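Long-range contacts in NADH dehydrogenase, putative (Plasmodium falciparum, PDB 5JWC), which probably oxidises NADH with its bound FAD and passes the electrons to ubiquinone, as a type II NADH dehydrogenase of the malaria parasite: residues A[144-152]-A[265-273]; A[383-391]-A[409-419]. One frame throughout, in Å; residues are numbered along the deposited sequence.

Interaction 1: A[144-152]-A[265-273]; sequences NINGVDKYA and YVIDVDKHS
Val269 and Tyr151 bury almost equal areas here, 88 and 87 Å², with Ile145 next. The Tyr151 ring lies flat over the backbone of Lys271: the CA of Lys271 is 3.7 Å from the Tyr151 ring centroid and 12° off the ring normal, a CH-pi contact. Asp270 C sits under the same face nearer the rim, while Lys150 CG lies over the opposite face, so the ring is sandwiched between its own helix neighbour and the turn. The Lys271 side chain crosses the tyrosine at about a right angle and runs out extended; its CB passes 3.7 Å from Tyr151 CE1.

Val269 points into the segment 144-152. With its CG1 anti to the backbone N (chi1 179°), that methyl reaches Tyr151 CB at 3.8 Å, whereas CG2 faces Val148 CG1. Its backbone is held as well: Val269 N donates to Asn146 O at 2.9 Å. These contacts join a type II turn, Ile145 to Val148, to strand 264-269, an outermost strand of a three-stranded antiparallel sheet within the pyridine nucleotide-disulphide oxidoreductase family region. Gly147, at the N-cap of helix 148-151, has positive phi, and its CA makes a nearly straight CA-H...O contact with the carbonyl of Val269, Gly147 CA to Val269 O being 3.4 Å.

Ile145 lays CG2 against Ile267 O at 3.4 Å and CD1 against Val266 O; Trp295 of strand 292-295 also packs on it. On the exposed flank, Asn146 and Asp268 run side by side, with amide and carboxylate planes 23° apart. Asn146 ND2 approaches Asp268 OD1 on its syn side at 2.8 Å, and a water bridges Asn146 N to Ile267 O.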
loop_
_atom_site.group_PDB
_atom_site.type_symbol
_atom_site.label_atom_id
_atom_site.label_comp_id
_atom_site.label_asym_id
_atom_site.label_seq_id
_atom_site.Cartn_x
_atom_site.Cartn_y
_atom_site.Cartn_z
ATOM N N ASN A 144 6.866 10.092 -28.614
ATOM C CA ASN A 144 8.280 9.902 -28.928
ATOM C C ASN A 144 9.135 11.102 -28.541
ATOM O O ASN A 144 10.231 11.264 -29.056
ATOM C CB ASN A 144 8.479 9.599 -30.417
ATOM C CG ASN A 144 7.829 8.297 -30.840
ATOM O OD1 ASN A 144 6.955 8.279 -31.712
ATOM N ND2 ASN A 144 8.246 7.200 -30.216
ATOM N N ILE A 145 8.623 11.940 -27.645
ATOM C CA ILE A 145 9.375 13.078 -27.142
ATOM C C ILE A 145 10.521 12.543 -26.309
ATOM O O ILE A 145 10.330 11.707 -25.423
ATOM C CB ILE A 145 8.489 14.031 -26.320
ATOM C CG1 ILE A 145 7.338 14.534 -27.185
ATOM C CG2 ILE A 145 9.302 15.205 -25.778
ATOM C CD1 ILE A 145 6.297 15.297 -26.418
ATOM N N ASN A 146 11.726 12.975 -26.653
ATOM C CA ASN A 146 12.928 12.484 -26.008
ATOM C C ASN A 146 12.856 12.669 -24.500
ATOM O O ASN A 146 12.595 13.774 -24.018
ATOM C CB ASN A 146 14.152 13.200 -26.579
ATOM C CG ASN A 146 15.435 12.810 -25.885
ATOM O OD1 ASN A 146 15.846 11.644 -25.918
ATOM N ND2 ASN A 146 16.086 13.788 -25.247
ATOM N N GLY A 147 13.050 11.575 -23.765
ATOM C CA GLY A 147 13.183 11.642 -22.319
ATOM C C GLY A 147 11.941 11.456 -21.451
ATOM O O GLY A 147 12.065 11.287 -20.233
ATOM N N VAL A 148 10.742 11.520 -22.023
ATOM C CA VAL A 148 9.572 11.362 -21.159
ATOM C C VAL A 148 9.420 9.924 -20.640
ATOM O O VAL A 148 9.073 9.733 -19.480
ATOM C CB VAL A 148 8.239 11.903 -21.822
ATOM C CG1 VAL A 148 8.442 12.498 -23.181
ATOM C CG2 VAL A 148 7.047 10.965 -21.658
ATOM N N ASP A 149 9.693 8.911 -21.453
ATOM C CA ASP A 149 9.542 7.556 -20.923
ATOM C C ASP A 149 10.624 7.276 -19.867
ATOM O O ASP A 149 10.390 6.557 -18.892
ATOM C CB ASP A 149 9.597 6.516 -22.045
ATOM C CG ASP A 149 8.551 5.414 -21.873
ATOM O OD1 ASP A 149 8.256 5.034 -20.712
ATOM O OD2 ASP A 149 7.993 4.960 -22.896
ATOM N N LYS A 150 11.787 7.899 -20.028
ATOM C CA LYS A 150 12.865 7.750 -19.066
ATOM C C LYS A 150 12.600 8.481 -17.756
ATOM O O LYS A 150 12.853 7.934 -16.683
ATOM C CB LYS A 150 14.183 8.251 -19.673
ATOM C CG LYS A 150 15.430 7.764 -18.945
ATOM C CD LYS A 150 16.710 8.217 -19.657
ATOM C CE LYS A 150 17.958 7.528 -19.102
ATOM N NZ LYS A 150 17.996 7.484 -17.607
ATOM N N TYR A 151 12.096 9.712 -17.831
ATOM C CA TYR A 151 12.104 10.582 -16.659
ATOM C C TYR A 151 10.734 10.966 -16.098
ATOM O O TYR A 151 10.643 11.354 -14.936
ATOM C CB TYR A 151 12.880 11.869 -16.972
ATOM C CG TYR A 151 14.345 11.636 -17.298
ATOM C CD1 TYR A 151 15.213 11.108 -16.352
ATOM C CD2 TYR A 151 14.864 11.969 -18.541
ATOM C CE1 TYR A 151 16.562 10.896 -16.648
ATOM C CE2 TYR A 151 16.204 11.771 -18.842
ATOM C CZ TYR A 151 17.045 11.238 -17.894
ATOM O OH TYR A 151 18.373 11.042 -18.202
ATOM N N ALA A 152 9.682 10.873 -16.906
ATOM C CA ALA A 152 8.358 11.330 -16.471
ATOM C C ALA A 152 7.572 10.222 -15.774
ATOM O O ALA A 152 7.776 9.043 -16.062
ATOM C CB ALA A 152 7.569 11.854 -17.652
ATOM N N TYR A 265 3.855 23.568 -25.006
ATOM C CA TYR A 265 3.939 22.120 -24.964
ATOM C C TYR A 265 5.390 21.670 -24.833
ATOM O O TYR A 265 6.332 22.410 -25.150
ATOM C CB TYR A 265 3.255 21.494 -26.187
ATOM C CG TYR A 265 3.759 21.994 -27.512
ATOM C CD1 TYR A 265 4.713 21.275 -28.222
ATOM C CD2 TYR A 265 3.270 23.177 -28.065
ATOM C CE1 TYR A 265 5.181 21.721 -29.446
ATOM C CE2 TYR A 265 3.733 23.640 -29.288
ATOM C CZ TYR A 265 4.688 22.901 -29.976
ATOM O OH TYR A 265 5.162 23.337 -31.193
ATOM N N VAL A 266 5.560 20.463 -24.313
ATOM C CA VAL A 266 6.882 19.943 -24.009
ATOM C C VAL A 266 7.532 19.374 -25.266
ATOM O O VAL A 266 6.874 18.699 -26.047
ATOM C CB VAL A 266 6.801 18.861 -22.920
ATOM C CG1 VAL A 266 8.157 18.220 -22.712
ATOM C CG2 VAL A 266 6.264 19.467 -21.626
ATOM N N ILE A 267 8.815 19.663 -25.468
ATOM C CA ILE A 267 9.514 19.188 -26.653
ATOM C C ILE A 267 10.727 18.339 -26.324
ATOM O O ILE A 267 11.263 17.656 -27.189
ATOM C CB ILE A 267 9.958 20.362 -27.535
ATOM C CG1 ILE A 267 10.766 21.358 -26.706
ATOM C CG2 ILE A 267 8.747 21.036 -28.141
ATOM C CD1 ILE A 267 11.309 22.530 -27.504
ATOM N N ASP A 268 11.148 18.368 -25.067
ATOM C CA ASP A 268 12.286 17.569 -24.645
ATOM C C ASP A 268 12.330 17.432 -23.130
ATOM O O ASP A 268 11.987 18.361 -22.404
ATOM C CB ASP A 268 13.597 18.187 -25.139
ATOM C CG ASP A 268 14.775 17.264 -24.941
ATOM O OD1 ASP A 268 14.864 16.273 -25.690
ATOM O OD2 ASP A 268 15.599 17.511 -24.028
ATOM N N VAL A 269 12.761 16.275 -22.656
ATOM C CA VAL A 269 12.888 16.062 -21.220
ATOM C C VAL A 269 14.276 15.531 -20.881
ATOM O O VAL A 269 14.709 14.530 -21.435
ATOM C CB VAL A 269 11.815 15.086 -20.685
ATOM C CG1 VAL A 269 11.988 14.870 -19.176
ATOM C CG2 VAL A 269 10.404 15.615 -21.001
ATOM N N ASP A 270 14.954 16.216 -19.965
ATOM C CA ASP A 270 16.245 15.772 -19.444
ATOM C C ASP A 270 16.071 15.381 -17.974
ATOM O O ASP A 270 14.970 15.468 -17.440
ATOM C CB ASP A 270 17.294 16.889 -19.589
ATOM C CG ASP A 270 18.686 16.364 -19.925
ATOM O OD1 ASP A 270 18.916 15.133 -19.815
ATOM O OD2 ASP A 270 19.550 17.193 -20.316
ATOM N N LYS A 271 17.153 14.977 -17.316
ATOM C CA LYS A 271 17.049 14.488 -15.947
ATOM C C LYS A 271 16.610 15.569 -14.959
ATOM O O LYS A 271 15.783 15.308 -14.088
ATOM C CB LYS A 271 18.373 13.873 -15.485
ATOM C CG LYS A 271 18.253 13.169 -14.136
ATOM C CD LYS A 271 19.507 12.389 -13.793
ATOM C CE LYS A 271 19.349 11.679 -12.459
ATOM N NZ LYS A 271 20.590 10.961 -12.068
ATOM N N HIS A 272 17.154 16.775 -15.086
ATOM C CA HIS A 272 16.846 17.843 -14.132
ATOM C C HIS A 272 16.065 19.024 -14.716
ATOM O O HIS A 272 15.657 19.925 -13.982
ATOM C CB HIS A 272 18.140 18.369 -13.493
ATOM C CG HIS A 272 18.898 17.324 -12.742
ATOM N ND1 HIS A 272 18.418 16.746 -11.583
ATOM C CD2 HIS A 272 20.084 16.720 -12.998
ATOM C CE1 HIS A 272 19.280 15.843 -11.153
ATOM N NE2 HIS A 272 20.300 15.808 -11.994
ATOM N N SER A 273 15.865 19.034 -16.026
ATOM C CA SER A 273 15.101 20.112 -16.641
ATOM C C SER A 273 14.351 19.625 -17.868
ATOM O O SER A 273 14.668 18.563 -18.406
ATOM C CB SER A 273 16.022 21.283 -16.998
ATOM O OG SER A 273 17.124 20.839 -17.767
HETATM O O HOH W 1 12.173 15.253 -28.180
#

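Interaction 2: A[383-391]-A[409-419]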
loop_
_atom_site.group_PDB
_atom_site.type_symbol
_atom_site.label_atom_id
_atom_site.label_comp_id
_atom_site.label_asym_id
_atom_site.label_seq_id
_atom_site.Cartn_x
_atom_site.Cartn_y
_atom_site.Cartn_z
ATOM N N PHE A 383 -29.004 2.531 -37.821
ATOM C CA PHE A 383 -27.949 3.491 -38.140
ATOM C C PHE A 383 -27.755 4.476 -36.979
ATOM O O PHE A 383 -28.538 5.408 -36.831
ATOM C CB PHE A 383 -28.289 4.277 -39.417
ATOM C CG PHE A 383 -28.571 3.424 -40.629
ATOM C CD1 PHE A 383 -27.538 2.984 -41.446
ATOM C CD2 PHE A 383 -29.878 3.112 -40.982
ATOM C CE1 PHE A 383 -27.807 2.226 -42.582
ATOM C CE2 PHE A 383 -30.154 2.345 -42.113
ATOM C CZ PHE A 383 -29.116 1.901 -42.907
ATOM N N PRO A 384 -26.718 4.271 -36.145
ATOM C CA PRO A 384 -26.593 5.174 -34.986
ATOM C C PRO A 384 -26.306 6.626 -35.397
ATOM O O PRO A 384 -26.594 7.552 -34.638
ATOM C CB PRO A 384 -25.412 4.583 -34.199
ATOM C CG PRO A 384 -24.599 3.864 -35.224
ATOM C CD PRO A 384 -25.618 3.291 -36.207
ATOM N N GLN A 385 -25.751 6.822 -36.590
ATOM C CA GLN A 385 -25.408 8.164 -37.040
ATOM C C GLN A 385 -26.653 9.045 -37.311
ATOM O O GLN A 385 -26.529 10.251 -37.460
ATOM C CB GLN A 385 -24.486 8.103 -38.272
ATOM C CG GLN A 385 -25.059 7.446 -39.510
ATOM C CD GLN A 385 -24.830 5.945 -39.543
ATOM O OE1 GLN A 385 -25.134 5.237 -38.582
ATOM N NE2 GLN A 385 -24.310 5.451 -40.661
ATOM N N LEU A 386 -27.842 8.452 -37.328
ATOM C CA LEU A 386 -29.087 9.213 -37.475
ATOM C C LEU A 386 -29.619 9.722 -36.162
ATOM O O LEU A 386 -30.630 10.436 -36.128
ATOM C CB LEU A 386 -30.183 8.359 -38.139
ATOM C CG LEU A 386 -30.023 8.088 -39.624
ATOM C CD1 LEU A 386 -31.131 7.156 -40.114
ATOM C CD2 LEU A 386 -30.068 9.397 -40.379
ATOM N N SER A 387 -28.977 9.313 -35.073
ATOM C CA SER A 387 -29.395 9.739 -33.749
ATOM C C SER A 387 -29.372 11.261 -33.640
ATOM O O SER A 387 -28.481 11.922 -34.192
ATOM C CB SER A 387 -28.486 9.127 -32.678
ATOM O OG SER A 387 -28.812 9.616 -31.391
ATOM N N ILE A 388 -30.341 11.818 -32.924
ATOM C CA ILE A 388 -30.350 13.261 -32.706
ATOM C C ILE A 388 -29.136 13.690 -31.870
ATOM O O ILE A 388 -28.766 14.855 -31.871
ATOM C CB ILE A 388 -31.647 13.726 -32.013
ATOM C CG1 ILE A 388 -31.851 12.982 -30.693
ATOM C CG2 ILE A 388 -32.857 13.501 -32.915
ATOM C CD1 ILE A 388 -32.983 13.564 -29.851
ATOM N N SER A 389 -28.510 12.736 -31.175
ATOM C CA SER A 389 -27.267 13.004 -30.461
ATOM C C SER A 389 -26.060 12.986 -31.405
ATOM O O SER A 389 -24.966 13.364 -31.010
ATOM C CB SER A 389 -27.054 11.979 -29.326
ATOM O OG SER A 389 -26.836 10.663 -29.833
ATOM N N LYS A 390 -26.252 12.528 -32.644
ATOM C CA LYS A 390 -25.139 12.385 -33.590
ATOM C C LYS A 390 -25.257 13.306 -34.806
ATOM O O LYS A 390 -24.260 13.594 -35.470
ATOM C CB LYS A 390 -25.039 10.932 -34.088
ATOM C CG LYS A 390 -24.630 9.894 -33.025
ATOM C CD LYS A 390 -23.192 10.074 -32.604
ATOM C CE LYS A 390 -22.849 9.067 -31.499
ATOM N NZ LYS A 390 -21.546 9.401 -30.854
ATOM N N TRP A 391 -26.482 13.710 -35.121
ATOM C CA TRP A 391 -26.755 14.553 -36.279
ATOM C C TRP A 391 -27.675 15.685 -35.860
ATOM O O TRP A 391 -28.742 15.454 -35.283
ATOM C CB TRP A 391 -27.395 13.741 -37.414
ATOM C CG TRP A 391 -27.711 14.538 -38.667
ATOM C CD1 TRP A 391 -28.949 14.894 -39.122
ATOM C CD2 TRP A 391 -26.777 15.065 -39.615
ATOM N NE1 TRP A 391 -28.842 15.593 -40.298
ATOM C CE2 TRP A 391 -27.510 15.717 -40.615
ATOM C CE3 TRP A 391 -25.380 15.030 -39.716
ATOM C CZ2 TRP A 391 -26.908 16.342 -41.701
ATOM C CZ3 TRP A 391 -24.780 15.654 -40.788
ATOM C CH2 TRP A 391 -25.550 16.300 -41.774
ATOM N N TYR A 409 -26.921 13.677 -49.150
ATOM C CA TYR A 409 -27.265 14.098 -47.803
ATOM C C TYR A 409 -26.962 12.980 -46.803
ATOM O O TYR A 409 -26.361 13.223 -45.762
ATOM C CB TYR A 409 -28.737 14.484 -47.718
ATOM C CG TYR A 409 -29.150 15.085 -46.386
ATOM C CD1 TYR A 409 -28.583 16.275 -45.931
ATOM C CD2 TYR A 409 -30.135 14.492 -45.603
ATOM C CE1 TYR A 409 -28.979 16.849 -44.722
ATOM C CE2 TYR A 409 -30.535 15.053 -44.393
ATOM C CZ TYR A 409 -29.952 16.230 -43.954
ATOM O OH TYR A 409 -30.348 16.788 -42.744
ATOM N N LEU A 410 -27.415 11.767 -47.117
ATOM C CA LEU A 410 -27.132 10.603 -46.282
ATOM C C LEU A 410 -25.628 10.417 -46.131
ATOM O O LEU A 410 -25.134 10.118 -45.044
ATOM C CB LEU A 410 -27.749 9.336 -46.866
ATOM C CG LEU A 410 -29.268 9.284 -46.963
ATOM C CD1 LEU A 410 -29.689 7.966 -47.617
ATOM C CD2 LEU A 410 -29.943 9.472 -45.615
ATOM N N PHE A 411 -24.909 10.592 -47.234
ATOM C CA PHE A 411 -23.465 10.511 -47.218
ATOM C C PHE A 411 -22.870 11.507 -46.218
ATOM O O PHE A 411 -21.881 11.201 -45.544
ATOM C CB PHE A 411 -22.905 10.759 -48.621
ATOM C CG PHE A 411 -21.411 10.630 -48.718
ATOM C CD1 PHE A 411 -20.827 9.429 -49.063
ATOM C CD2 PHE A 411 -20.591 11.726 -48.491
ATOM C CE1 PHE A 411 -19.456 9.310 -49.159
ATOM C CE2 PHE A 411 -19.223 11.612 -48.587
ATOM C CZ PHE A 411 -18.655 10.402 -48.919
ATOM N N GLU A 412 -23.460 12.697 -46.119
ATOM C CA GLU A 412 -22.948 13.687 -45.172
ATOM C C GLU A 412 -23.178 13.231 -43.735
ATOM O O GLU A 412 -22.341 13.477 -42.862
ATOM C CB GLU A 412 -23.582 15.067 -45.398
ATOM C CG GLU A 412 -23.113 15.768 -46.684
ATOM C CD GLU A 412 -21.588 15.867 -46.788
ATOM O OE1 GLU A 412 -20.946 16.270 -45.790
ATOM O OE2 GLU A 412 -21.025 15.550 -47.864
ATOM N N ILE A 413 -24.308 12.585 -43.487
ATOM C CA ILE A 413 -24.562 12.039 -42.153
ATOM C C ILE A 413 -23.554 10.926 -41.809
ATOM O O ILE A 413 -23.029 10.896 -40.688
ATOM C CB ILE A 413 -26.001 11.531 -42.021
ATOM C CG1 ILE A 413 -26.978 12.651 -42.424
ATOM C CG2 ILE A 413 -26.287 11.058 -40.577
ATOM C CD1 ILE A 413 -28.447 12.251 -42.382
ATOM N N ASP A 414 -23.274 10.038 -42.769
ATOM C CA ASP A 414 -22.268 8.991 -42.578
ATOM C C ASP A 414 -20.937 9.595 -42.195
ATOM O O ASP A 414 -20.291 9.169 -41.238
ATOM C CB ASP A 414 -22.073 8.158 -43.845
ATOM C CG ASP A 414 -23.257 7.264 -44.145
ATOM O OD1 ASP A 414 -23.952 6.852 -43.204
ATOM O OD2 ASP A 414 -23.488 6.964 -45.335
ATOM N N LYS A 415 -20.534 10.592 -42.966
ATOM C CA LYS A 415 -19.248 11.243 -42.804
ATOM C C LYS A 415 -19.134 11.960 -41.449
ATOM O O LYS A 415 -18.061 12.005 -40.850
ATOM C CB LYS A 415 -19.055 12.206 -43.978
ATOM C CG LYS A 415 -17.717 12.857 -44.109
ATOM C CD LYS A 415 -17.673 13.585 -45.458
ATOM C CE LYS A 415 -16.523 14.570 -45.543
ATOM N NZ LYS A 415 -16.729 15.701 -44.598
ATOM N N ASN A 416 -20.254 12.493 -40.967
ATOM C CA ASN A 416 -20.303 13.239 -39.713
ATOM C C ASN A 416 -20.237 12.379 -38.431
ATOM O O ASN A 416 -19.922 12.885 -37.347
ATOM C CB ASN A 416 -21.583 14.069 -39.693
ATOM C CG ASN A 416 -21.744 14.860 -38.428
ATOM O OD1 ASN A 416 -22.625 14.578 -37.604
ATOM N ND2 ASN A 416 -20.890 15.851 -38.248
ATOM N N TYR A 417 -20.528 11.085 -38.556
ATOM C CA TYR A 417 -20.610 10.208 -37.379
ATOM C C TYR A 417 -19.322 10.219 -36.560
ATOM O O TYR A 417 -18.236 10.040 -37.090
ATOM C CB TYR A 417 -20.917 8.766 -37.783
ATOM C CG TYR A 417 -20.886 7.816 -36.595
ATOM C CD1 TYR A 417 -21.945 7.772 -35.692
ATOM C CD2 TYR A 417 -19.788 6.992 -36.363
ATOM C CE1 TYR A 417 -21.921 6.910 -34.589
ATOM C CE2 TYR A 417 -19.755 6.124 -35.258
ATOM C CZ TYR A 417 -20.832 6.093 -34.388
ATOM O OH TYR A 417 -20.824 5.261 -33.289
ATOM N N LYS A 418 -19.451 10.444 -35.260
ATOM C CA LYS A 418 -18.290 10.356 -34.377
ATOM C C LYS A 418 -18.448 9.141 -33.480
ATOM O O LYS A 418 -19.507 8.918 -32.870
ATOM C CB LYS A 418 -18.096 11.653 -33.583
ATOM C CG LYS A 418 -17.773 12.832 -34.519
ATOM C CD LYS A 418 -17.923 14.196 -33.880
ATOM C CE LYS A 418 -17.694 15.283 -34.947
ATOM N NZ LYS A 418 -18.614 15.118 -36.132
ATOM N N SER A 419 -17.406 8.322 -33.461
ATOM C CA SER A 419 -17.353 7.148 -32.600
ATOM C C SER A 419 -17.459 7.583 -31.130
ATOM O O SER A 419 -17.109 8.717 -30.794
ATOM C CB SER A 419 -16.042 6.388 -32.860
ATOM O OG SER A 419 -16.089 5.056 -32.389
HETATM O O HOH W 2 -23.879 11.757 -38.052
HETATM O O HOH W 3 -21.832 12.360 -34.935
#
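Trp391 and Ile413 form the centre of this contact, in which an irregular loop with a 3-10 turn at 384-386 folds against the end of helix 403-416 in the PfNDH2 helical insertion domain. Ile413 CG1 stands 3.6 Å from the centroid of the six-membered ring of Trp391, nearly on its normal, a CH-pi contact over the face. The indole edge is turned toward the Tyr409 face in an offset edge-to-face pair, planes at 81°. Trp391 NE1 donates to Tyr409 OH at 3.1 Å, with the oxygen close to the indole plane; this hydroxyl is also hydrogen-bonded to Asn396 O.

The other branches of Ile413 meet the 3-10 turn: CG2 lies 3.2 Å from Gln385 O and CD1 packs on Leu386 CD2. Gln385 lays its CB against Tyr417 CD1 at 3.6 Å. Its CG sits between the backbone N and the carbonyl carbon (chi1 62°), and a further bend at chi2 turns the amide to the acid, where Gln385 NE2 donates to Asp414 OD1 at 2.9 Å, nearly along the C-O axis. Asp414 OD1 is also bonded to Leu351 N, and OD2 to His352 ND1, while Gln385 NE2 also reaches Lys349 O. The buried acid is thus tied to the 349-352 loop.

Farther out, a water spans Lys390 O and Lys418 N. Lys390, bent at chi2, passes its CD and CE by Tyr417 CE1 and forms a salt bridge with Glu455. The same ammonium donates to the chain beyond the helix, Lys390 NZ lying 2.9 Å from Lys418 O and tilted 23° from the carbonyl plane.

Overall arrangement
Interactions 1 and 2 follow one another along the chain and share no atoms in contact: their centres are 40 Å apart and their nearest atoms about 23 Å. Interaction 1 belongs to the pyridine nucleotide-disulphide oxidoreductase region, where it joins segments 113 residues apart in sequence; interaction 2 is a local closure within the helical insertion domain, across 18 residues. Both are partly buried, with centres 24 and 23 Å from the centre of the chain. At the end of interaction 2, the side chain of Ser419 is about 12 Å from FAD and about 11 Å from a magnesium ion, and Ser419 OG bonds to Ile346 N.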